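PDB 3CJY: putative thioesterase from Novosphingobium aromaticivorans, which probably hydrolyses acyl-CoA thioesters, has a double hotdog fold, and binds calcium. Local coordinates for residues G93-D96 / G97-V100; A182-A185 / D186-P189. All blocks are in the same frame, centred on the assembly; numbering follows the deposited sequence.

Contact 1 (G93-D96 / G97-V100)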
loop_
_atom_site.group_PDB
_atom_site.type_symbol
_atom_site.label_atom_id
_atom_site.label_comp_id
_atom_site.label_asym_id
_atom_site.label_seq_id
_atom_site.Cartn_x
_atom_site.Cartn_y
_atom_site.Cartn_z
ATOM N N GLY A 93 17.990 3.847 0.017
ATOM C CA GLY A 93 18.984 2.792 -0.006
ATOM C C GLY A 93 19.820 2.938 -1.252
ATOM O O GLY A 93 19.313 3.169 -2.366
ATOM N N THR A 94 21.125 2.878 -1.049
ATOM C CA THR A 94 22.093 3.011 -2.135
ATOM C C THR A 94 23.223 2.036 -1.950
ATOM O O THR A 94 23.599 1.701 -0.829
ATOM C CB THR A 94 22.741 4.439 -2.197
ATOM O OG1 THR A 94 23.266 4.755 -0.910
ATOM C CG2 THR A 94 21.754 5.481 -2.568
ATOM N N VAL A 95 23.772 1.616 -3.082
ATOM C CA VAL A 95 24.932 0.766 -3.117
ATOM C C VAL A 95 25.948 1.468 -4.018
ATOM O O VAL A 95 25.698 1.698 -5.198
ATOM C CB VAL A 95 24.636 -0.601 -3.726
ATOM C CG1 VAL A 95 25.909 -1.423 -3.826
ATOM C CG2 VAL A 95 23.555 -1.323 -2.915
ATOM N N ASP A 96 27.076 1.828 -3.444
ATOM C CA ASP A 96 28.096 2.472 -4.226
ATOM C C ASP A 96 27.528 3.728 -4.870
ATOM O O ASP A 96 27.886 4.080 -5.990
ATOM C CB ASP A 96 28.601 1.525 -5.312
ATOM C CG ASP A 96 29.395 0.357 -4.755
ATOM O OD1 ASP A 96 29.885 0.466 -3.609
ATOM O OD2 ASP A 96 29.546 -0.664 -5.479
ATOM N N GLY A 97 26.611 4.371 -4.162
ATOM C CA GLY A 97 26.036 5.617 -4.624
ATOM C C GLY A 97 24.845 5.421 -5.544
ATOM O O GLY A 97 24.133 6.372 -5.827
ATOM N N ARG A 98 24.635 4.193 -6.009
ATOM C CA ARG A 98 23.512 3.864 -6.901
ATOM C C ARG A 98 22.237 3.657 -6.101
ATOM O O ARG A 98 22.239 2.916 -5.141
ATOM C CB ARG A 98 23.795 2.569 -7.695
ATOM C CG ARG A 98 22.631 2.135 -8.636
ATOM C CD ARG A 98 22.866 0.803 -9.417
ATOM N NE ARG A 98 22.632 -0.438 -8.656
ATOM C CZ ARG A 98 23.563 -1.046 -7.928
ATOM N NH1 ARG A 98 24.776 -0.511 -7.838
ATOM N NH2 ARG A 98 23.288 -2.163 -7.275
ATOM N N LEU A 99 21.153 4.305 -6.510
ATOM C CA LEU A 99 19.864 4.127 -5.818
ATOM C C LEU A 99 19.263 2.753 -6.083
ATOM O O LEU A 99 19.048 2.352 -7.233
ATOM C CB LEU A 99 18.859 5.186 -6.261
ATOM C CG LEU A 99 17.574 5.320 -5.470
ATOM C CD1 LEU A 99 17.858 5.758 -4.020
ATOM C CD2 LEU A 99 16.651 6.296 -6.157
ATOM N N VAL A 100 18.986 2.041 -5.003
ATOM C CA VAL A 100 18.372 0.711 -5.090
ATOM C C VAL A 100 16.923 0.720 -4.581
ATOM O O VAL A 100 16.088 -0.067 -5.011
ATOM C CB VAL A 100 19.232 -0.390 -4.432
ATOM C CG1 VAL A 100 20.555 -0.527 -5.181
ATOM C CG2 VAL A 100 19.460 -0.146 -2.958
HETATM O O HOH W 1 26.005 4.325 -1.250
#
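Val95 and Arg98 close a tight beta hairpin by pairing N-H to O in both directions, with a type I' turn between them. Arg98 N reaches Val95 O at 2.8 Å, from above the carbonyl plane, and Val95 N gives the return bond to Arg98 O. A third bond, from Val100 N to Gly93 O, is nearly straight at 171°. The hairpin joins strands 87-95 and 98-107 of the N-terminal hotdog domain. Asp96 and Gly97 form its corner with positive phi angles. At Gly97 a beta carbon would press on the carbonyl oxygen of Asp96. On one face of the hairpin, Val95 CG2 meets Val100 CG1 at 3.8 Å. Arg98 extends on this same face with CG anti to its backbone N (chi1 178°), then bends at chi3. The bend carries the guanidinium back beside Val95, with NH2 4.1 Å from Val95 CB. Its polar end is held from outside the hairpin: NH2 bonds to Phe66 O and NE to Ser65 OG. On the other face, Thr94 and Leu99 form a non-hydrogen-bonded pair. Leu99 CD1 lies 3.4 Å from Gly93 O, and Leu99 also packs on Leu80 of the second subunit. One water ties the turn to the strand: it accepts from Gly97 N at 3.0 Å and hydrogen-bonds Thr94 OG1 at 2.8 Å.

Contact 2 (A182-A185 / D186-P189)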
loop_
_atom_site.group_PDB
_atom_site.type_symbol
_atom_site.label_atom_id
_atom_site.label_comp_id
_atom_site.label_asym_id
_atom_site.label_seq_id
_atom_site.Cartn_x
_atom_site.Cartn_y
_atom_site.Cartn_z
ATOM N N ALA A 182 7.693 -7.118 8.286
ATOM C CA ALA A 182 8.063 -6.620 6.982
ATOM C C ALA A 182 8.582 -7.790 6.137
ATOM O O ALA A 182 8.300 -7.896 4.965
ATOM C CB ALA A 182 9.135 -5.512 7.093
HETATM N N MSE A 183 9.355 -8.673 6.756
HETATM C CA MSE A 183 9.946 -9.787 6.018
HETATM C C MSE A 183 8.834 -10.770 5.591
HETATM O O MSE A 183 8.788 -11.223 4.455
HETATM C CB MSE A 183 11.077 -10.414 6.838
HETATM C CG MSE A 183 12.337 -9.579 6.640
HETATM SE SE MSE A 183 13.907 -10.155 7.661
HETATM C CE MSE A 183 13.379 -9.508 9.171
ATOM N N PHE A 184 7.933 -11.106 6.518
ATOM C CA PHE A 184 6.870 -12.050 6.218
ATOM C C PHE A 184 5.856 -11.529 5.195
ATOM O O PHE A 184 5.240 -12.298 4.434
ATOM C CB PHE A 184 6.151 -12.488 7.501
ATOM C CG PHE A 184 6.987 -13.364 8.412
ATOM C CD1 PHE A 184 8.077 -14.083 7.919
ATOM C CD2 PHE A 184 6.581 -13.600 9.717
ATOM C CE1 PHE A 184 8.760 -15.007 8.751
ATOM C CE2 PHE A 184 7.293 -14.481 10.558
ATOM C CZ PHE A 184 8.398 -15.153 10.056
ATOM N N ALA A 185 5.664 -10.204 5.190
ATOM C CA ALA A 185 4.791 -9.535 4.229
ATOM C C ALA A 185 5.295 -9.760 2.794
ATOM O O ALA A 185 4.526 -9.810 1.857
ATOM C CB ALA A 185 4.691 -7.978 4.507
ATOM N N ASP A 186 6.617 -9.887 2.642
ATOM C CA ASP A 186 7.217 -10.084 1.309
ATOM C C ASP A 186 7.286 -11.546 0.853
ATOM O O ASP A 186 8.099 -11.912 -0.007
ATOM C CB ASP A 186 8.558 -9.401 1.220
ATOM C CG ASP A 186 9.039 -9.207 -0.237
ATOM O OD1 ASP A 186 8.225 -8.855 -1.101
ATOM O OD2 ASP A 186 10.243 -9.419 -0.505
ATOM N N PHE A 187 6.381 -12.360 1.379
ATOM C CA PHE A 187 6.168 -13.702 0.876
ATOM C C PHE A 187 5.115 -13.726 -0.274
ATOM O O PHE A 187 4.817 -14.757 -0.857
ATOM C CB PHE A 187 5.760 -14.649 2.001
ATOM C CG PHE A 187 6.918 -15.269 2.732
ATOM C CD1 PHE A 187 7.841 -14.479 3.404
ATOM C CD2 PHE A 187 7.050 -16.661 2.773
ATOM C CE1 PHE A 187 8.904 -15.024 4.064
ATOM C CE2 PHE A 187 8.112 -17.236 3.465
ATOM C CZ PHE A 187 9.031 -16.406 4.120
ATOM N N LEU A 188 4.634 -12.552 -0.664
ATOM C CA LEU A 188 3.628 -12.486 -1.739
ATOM C C LEU A 188 4.139 -13.042 -3.062
ATOM O O LEU A 188 3.346 -13.543 -3.824
ATOM C CB LEU A 188 3.022 -11.085 -1.916
ATOM C CG LEU A 188 1.866 -10.790 -0.984
ATOM C CD1 LEU A 188 1.542 -9.315 -0.926
ATOM C CD2 LEU A 188 0.631 -11.623 -1.393
ATOM N N PRO A 189 5.445 -12.878 -3.383
ATOM C CA PRO A 189 5.863 -13.531 -4.654
ATOM C C PRO A 189 5.587 -15.051 -4.700
ATOM O O PRO A 189 5.273 -15.615 -5.740
ATOM C CB PRO A 189 7.344 -13.145 -4.758
ATOM C CG PRO A 189 7.438 -11.853 -3.989
ATOM C CD PRO A 189 6.507 -11.994 -2.841
#
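Phe184 and Phe187 run alongside each other in one direction: CG of Phe184 stands anti to its carbonyl carbon (chi1 -70°), and a chi1 of -87° in Phe187 swings its ring next to the first. The two rings sit where helix 178-185 gives way to helix 188-196, in the C-terminal hotdog domain. CE1 of Phe187 comes to the edge of the Phe184 ring, near its plane, 4.1 Å from Phe184 CD1. The Phe187 ring also meets backbone carbonyls of 182-185. Met183 O, of a selenomethionine, meets its edge in plane, 3.6 Å from Phe187 CD1. Phe187 CB is 3.4 Å from Phe184 O. Both aromatic side chains also pack on Leu168 of strand 163-170. An alanine in place of Phe187 would probably open a gap beside Phe184 CD1 and next to Leu168, and leave the Phe184 ring freer to turn.

The backbone bonds here favour the i+3 over the i+4 pattern. Asp186 N donates to Met183 O at 3.1 Å and only weakly to Ala182 O. Phe187 N donates to Phe184 O at 3.3 Å. The donors to Met183 O and Phe184 O both stand well above the carbonyl planes. Asp186 turns the end of its side chain away from 182-185. The Asp-Gln pairing it makes recalls the active site of TesB-type acyl-CoA thioesterases, though no catalytic role is established here. OD1 of its buried carboxylate accepts from Gln253 NE2 and Asn207 ND2, while OD2 takes a weak bond from Gly38 N.

How the contacts relate
Contact 1 and contact 2 fall in the N-terminal and C-terminal hotdog domains. Contact 1 is an outlying hairpin whose centre lies about 20 Å from the centre of the chain. The centre of contact 2 lies about 4 Å from that point, and its touching residues are all buried. The contact centres are 22 Å apart, and their nearest atoms about 12 Å, so they do not touch. The second subunit reaches contact 1 through Leu80, whereas it does not touch contact 2. Helix 37-52, of the N-terminal domain, packs on contact 2 at Ala182 and Met183. Through Asp186, contact 2 and not contact 1 may adjoin the catalytic region. The calcium site at Asp14 and Thr51 is away from both.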